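Local coordinates for pheromone cOB1/lipoprotein, YaeC family (Enterococcus faecalis, PDB 4EF1), which probably binds methionine as a lipoprotein of the NlpA (YaeC) family, carrying selenomethionine in its ligand pocket here, at residues S103-S108 / P115-I120; T119-A124 / L150-E155. All coordinates share one frame; numbering follows the deposited sequence. Where two conformers were deposited one is given.

Contact 1: residues S103-S108 / P115-I120. With MSE (selenomethionine), chain C.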
# COMPACT_ATOMS: atom_id res chain seq x y z
N SER A 103 1.39 -17.92 -19.07
CA SER A 103 0.90 -17.97 -17.72
C SER A 103 0.12 -16.67 -17.43
O SER A 103 0.39 -15.62 -18.02
CB SER A 103 2.05 -18.13 -16.71
OG SER A 103 2.71 -19.38 -16.84
N THR A 104 -0.82 -16.78 -16.50
CA THR A 104 -1.60 -15.66 -16.02
C THR A 104 -1.02 -15.15 -14.69
O THR A 104 -0.78 -15.93 -13.75
CB THR A 104 -3.09 -16.05 -15.84
OG1 THR A 104 -3.59 -16.59 -17.07
CG2 THR A 104 -3.96 -14.83 -15.35
N ILE A 105 -0.81 -13.83 -14.64
CA ILE A 105 -0.37 -13.13 -13.45
C ILE A 105 -1.62 -12.46 -12.90
O ILE A 105 -2.36 -11.78 -13.64
CB ILE A 105 0.72 -12.09 -13.80
CG1 ILE A 105 1.91 -12.73 -14.51
CG2 ILE A 105 1.19 -11.32 -12.54
CD1 ILE A 105 2.66 -13.78 -13.71
N TYR A 106 -1.90 -12.71 -11.63
CA TYR A 106 -3.07 -12.17 -10.93
C TYR A 106 -2.70 -10.93 -10.12
O TYR A 106 -1.76 -10.95 -9.32
CB TYR A 106 -3.71 -13.20 -9.97
CG TYR A 106 -4.61 -14.20 -10.66
CD1 TYR A 106 -4.07 -15.17 -11.49
CD2 TYR A 106 -6.02 -14.17 -10.49
CE1 TYR A 106 -4.89 -16.09 -12.12
CE2 TYR A 106 -6.84 -15.08 -11.15
CZ TYR A 106 -6.26 -16.04 -11.94
OH TYR A 106 -7.06 -16.96 -12.58
N VAL A 107 -3.42 -9.84 -10.41
CA VAL A 107 -3.24 -8.57 -9.72
C VAL A 107 -4.63 -8.10 -9.29
O VAL A 107 -5.65 -8.55 -9.84
CB VAL A 107 -2.51 -7.51 -10.59
CG1 VAL A 107 -1.14 -8.01 -11.03
CG2 VAL A 107 -3.38 -7.07 -11.77
N SER A 108 -4.71 -7.24 -8.26
CA SER A 108 -6.03 -6.74 -7.84
C SER A 108 -6.67 -5.82 -8.90
O SER A 108 -6.03 -5.43 -9.87
CB SER A 108 -5.96 -5.99 -6.50
OG SER A 108 -5.58 -4.66 -6.71
N PRO A 115 0.75 -0.19 -12.46
CA PRO A 115 2.11 0.15 -12.84
C PRO A 115 3.23 -0.56 -12.07
O PRO A 115 4.36 -0.67 -12.58
CB PRO A 115 2.17 1.66 -12.60
CG PRO A 115 0.77 2.15 -12.78
CD PRO A 115 -0.03 1.03 -12.14
N ARG A 116 2.94 -0.97 -10.85
CA ARG A 116 3.89 -1.62 -9.97
C ARG A 116 4.24 -3.05 -10.44
O ARG A 116 5.39 -3.42 -10.43
CB ARG A 116 3.34 -1.64 -8.55
CG ARG A 116 2.93 -0.27 -8.00
CD ARG A 116 2.37 -0.28 -6.61
NE ARG A 116 3.38 -0.36 -5.54
CZ ARG A 116 3.08 -0.44 -4.25
NH1 ARG A 116 1.81 -0.36 -3.84
NH2 ARG A 116 4.05 -0.50 -3.36
N VAL A 117 3.25 -3.85 -10.83
CA VAL A 117 3.53 -5.16 -11.41
C VAL A 117 4.23 -4.99 -12.76
O VAL A 117 5.15 -5.74 -13.08
CB VAL A 117 2.27 -6.05 -11.55
CG1 VAL A 117 1.41 -5.58 -12.72
CG2 VAL A 117 2.68 -7.53 -11.72
N LEU A 118 3.82 -3.96 -13.54
CA LEU A 118 4.47 -3.67 -14.80
C LEU A 118 5.97 -3.29 -14.60
O LEU A 118 6.81 -3.77 -15.37
CB LEU A 118 3.71 -2.57 -15.57
CG LEU A 118 2.31 -2.94 -16.11
CD1 LEU A 118 1.68 -1.79 -16.87
CD2 LEU A 118 2.38 -4.15 -17.02
N THR A 119 6.29 -2.46 -13.58
CA THR A 119 7.69 -2.09 -13.29
C THR A 119 8.47 -3.33 -12.81
O THR A 119 9.64 -3.51 -13.14
CB THR A 119 7.89 -0.98 -12.22
OG1 THR A 119 7.56 -1.45 -10.91
CG2 THR A 119 7.12 0.31 -12.57
N ILE A 120 7.83 -4.19 -12.03
CA ILE A 120 8.51 -5.42 -11.57
C ILE A 120 8.91 -6.29 -12.81
O ILE A 120 10.04 -6.68 -12.96
CB ILE A 120 7.67 -6.21 -10.56
CG1 ILE A 120 7.60 -5.48 -9.21
CG2 ILE A 120 8.20 -7.66 -10.41
CD1 ILE A 120 6.52 -6.00 -8.29
N MSE C . -0.61 -0.53 2.04
CA MSE C . -0.87 -0.58 0.55
C MSE C . 0.41 -0.47 -0.28
O MSE C . 1.27 0.37 0.02
OXT MSE C . 0.56 -1.17 -1.32
CB MSE C . -1.90 0.46 0.11
CG MSE C . -2.34 0.37 -1.35
SE MSE C . -3.40 1.90 -1.85
CE MSE C . -5.03 1.55 -0.76

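Contact 2: residues T119-A124 / L150-E155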
# COMPACT_ATOMS: atom_id res chain seq x y z
N THR A 119 6.29 -2.46 -13.58
CA THR A 119 7.69 -2.09 -13.29
C THR A 119 8.47 -3.33 -12.81
O THR A 119 9.64 -3.51 -13.14
CB THR A 119 7.89 -0.98 -12.22
OG1 THR A 119 7.56 -1.45 -10.91
CG2 THR A 119 7.12 0.31 -12.57
N ILE A 120 7.83 -4.19 -12.03
CA ILE A 120 8.51 -5.42 -11.57
C ILE A 120 8.91 -6.29 -12.81
O ILE A 120 10.04 -6.68 -12.96
CB ILE A 120 7.67 -6.21 -10.56
CG1 ILE A 120 7.60 -5.48 -9.21
CG2 ILE A 120 8.20 -7.66 -10.41
CD1 ILE A 120 6.52 -6.00 -8.29
N LEU A 121 7.95 -6.53 -13.70
CA LEU A 121 8.18 -7.36 -14.87
C LEU A 121 9.21 -6.70 -15.86
O LEU A 121 10.04 -7.40 -16.45
CB LEU A 121 6.85 -7.71 -15.58
CG LEU A 121 5.91 -8.57 -14.71
CD1 LEU A 121 4.53 -8.62 -15.33
CD2 LEU A 121 6.50 -9.95 -14.39
N GLU A 122 9.16 -5.36 -15.99
CA GLU A 122 10.17 -4.61 -16.74
C GLU A 122 11.58 -4.76 -16.12
O GLU A 122 12.55 -5.04 -16.84
CB GLU A 122 9.79 -3.10 -16.86
CG GLU A 122 10.75 -2.28 -17.71
CD GLU A 122 10.14 -1.03 -18.33
OE1 GLU A 122 9.48 -0.28 -17.62
OE2 GLU A 122 10.37 -0.77 -19.52
N ASP A 123 11.70 -4.57 -14.80
CA ASP A 123 13.00 -4.74 -14.12
C ASP A 123 13.57 -6.13 -14.35
O ASP A 123 14.77 -6.28 -14.56
CB ASP A 123 12.90 -4.53 -12.61
CG ASP A 123 12.52 -3.12 -12.22
OD1 ASP A 123 12.65 -2.18 -13.03
OD2 ASP A 123 12.08 -2.98 -11.05
N ALA A 124 12.69 -7.14 -14.36
CA ALA A 124 13.07 -8.53 -14.64
C ALA A 124 13.39 -8.80 -16.12
O ALA A 124 13.78 -9.91 -16.47
CB ALA A 124 11.96 -9.48 -14.21
N LEU A 150 2.76 -13.25 -21.24
CA LEU A 150 2.02 -13.30 -20.03
C LEU A 150 0.62 -12.71 -20.19
O LEU A 150 0.40 -11.76 -20.98
CB LEU A 150 2.79 -12.63 -18.89
CG LEU A 150 4.10 -13.24 -18.46
CD1 LEU A 150 4.74 -12.38 -17.37
CD2 LEU A 150 3.92 -14.68 -17.99
N LYS A 151 -0.32 -13.34 -19.50
CA LYS A 151 -1.67 -12.88 -19.42
C LYS A 151 -1.86 -12.25 -18.07
O LYS A 151 -1.15 -12.59 -17.06
CB LYS A 151 -2.66 -14.04 -19.60
CG LYS A 151 -2.60 -14.75 -20.95
CD LYS A 151 -3.43 -16.04 -20.92
CE LYS A 151 -3.24 -16.87 -22.17
NZ LYS A 151 -1.87 -17.44 -22.28
N PHE A 152 -2.80 -11.32 -17.99
CA PHE A 152 -3.09 -10.65 -16.70
C PHE A 152 -4.57 -10.75 -16.30
O PHE A 152 -5.44 -10.40 -17.05
CB PHE A 152 -2.65 -9.19 -16.77
CG PHE A 152 -1.18 -9.04 -17.07
CD1 PHE A 152 -0.25 -8.99 -16.02
CD2 PHE A 152 -0.72 -8.99 -18.37
CE1 PHE A 152 1.11 -8.84 -16.28
CE2 PHE A 152 0.64 -8.87 -18.64
CZ PHE A 152 1.55 -8.79 -17.59
N ASN A 153 -4.82 -11.21 -15.07
CA ASN A 153 -6.17 -11.16 -14.50
C ASN A 153 -6.18 -10.10 -13.39
O ASN A 153 -5.46 -10.24 -12.38
CB ASN A 153 -6.56 -12.52 -13.97
CG ASN A 153 -7.98 -12.56 -13.42
OD1 ASN A 153 -8.37 -11.76 -12.58
ND2 ASN A 153 -8.74 -13.52 -13.89
N HIS A 154 -7.00 -9.06 -13.60
CA HIS A 154 -7.14 -7.93 -12.65
C HIS A 154 -8.56 -7.76 -12.14
O HIS A 154 -9.04 -6.64 -11.89
CB HIS A 154 -6.60 -6.66 -13.31
CG HIS A 154 -7.27 -6.32 -14.63
ND1 HIS A 154 -8.53 -5.87 -14.71
CD2 HIS A 154 -6.80 -6.37 -15.93
CE1 HIS A 154 -8.85 -5.64 -16.01
NE2 HIS A 154 -7.80 -5.92 -16.75
N GLU A 155 -9.26 -8.87 -11.92
CA GLU A 155 -10.68 -8.85 -11.52
C GLU A 155 -10.91 -8.81 -10.00
O GLU A 155 -11.92 -8.31 -9.57
CB GLU A 155 -11.36 -10.09 -12.07
CG GLU A 155 -11.26 -10.25 -13.56
CD GLU A 155 -11.96 -9.13 -14.28
OE1 GLU A 155 -13.19 -9.01 -14.13
OE2 GLU A 155 -11.30 -8.38 -15.01

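Contact 1: residues S103-S108 / P115-I120
Val117 of helix 114-123 rests against Val107 and Ile105 of strand 104-108. The contact is wholly apolar and buried. Val117 CB already lies 4.0 Å from Val107 CG1. From there its two methyls divide. CG1 sits between the backbone N and the carbonyl carbon (chi1 75°), and CG2 is anti to the N. Both straddle the same methyl of the strand, with Val117 CG1 and Val117 CG2 each 3.9 Å from Val107 CG1. Val117 CG2 also reaches along the strand to Ile105 CG2 at 4.2 Å. The two valines cross at about a right angle. Val107 was modelled in two conformers. Its contacts given here belong to one of them and are less certain than that of Ile105.

The preceding helix residue, Arg116, serves the ligand. Its chain bends at chi3 (79°), and NH1 gives a hydrogen bond of 2.9 Å to OXT of the selenomethionine. The carboxylate meets the guanidinium at its edge, near its plane, and the N-H...O angle is 152°. Salt bridges from NE to Glu195 and from NH1 to Asp113 would hold the guanidinium in position. Glu84, Asn176 and Asn203 also bond the ligand.

Around the valine, Leu88 of strand 87-89 and Leu174 of strand 172-175 also pack against it. Helix 114-123 thus lies across one face of the five-stranded mixed sheet.

Contact 2: residues T119-A124 / L150-E155
The backbones of Leu121 and Leu150 stand well apart, with 10.0 Å between their CA atoms, so only side chains bridge helix 114-123 and the start of strand 151-156. The setting is a beta-alpha-beta crossover. Strand 104-108 leads into the helix, and the chain returns, after the small antiparallel pair 127-129 and 143-146, as the parallel neighbouring strand 151-156. That strand is an outermost one of the five-stranded sheet.

Leu121 carries the helix side of the contact, and of its two methyls, CD1 alone meets the ring of Phe152. CD1 points at the rim of the Phe152 ring, in the ring plane and not over a face. It lies 3.6 Å from Phe152 CE1 and 3.7 Å from Phe152 CZ. The two side chains come from opposite directions. With its CG anti to the carbonyl carbon (chi1 -59°), Phe152 sends the far edge of its ring to the helix. Its ring also stacks with Phe140. Leu150 CD1 lies beside both methyls, 4.2 Å from Leu121 CD2 and 4.3 Å from Leu121 CD1.

Leu96 and Leu88 also pack on Leu121, and Ile99 packs on Leu150. The contact is therefore part of the apolar layer between helix and sheet. Further along the strand, the backbone bends in an Asx turn. Glu155 N donates to Asn153 OD1 over 3.1 Å, with an N-H...O angle of 163° and the donor tilted 31° from the plane of the amide carbonyl.

In the fold
Contacts 1 and 2 are successive parts of one helix-on-sheet interface, with centres about 3 Å apart. Helix 114-123 supplies one side of both, and their segments share Thr119 and Ile120. Strands 104-108 and 151-156 are joined by their backbones: Ile105 N lies 2.8 Å from Lys151 O, and Ser103 O lies 2.8 Å from Lys151 N, both probable hydrogen bonds. Val117 and Leu121, one helical turn apart, bring their methyls together, with Val117 CG2 4.2 Å from Leu121 CD1. Contact 1 includes Arg116 of the ligand pocket. Contact 2 is more remote, with Leu121 CD1 16.4 Å from selenomethionine OXT.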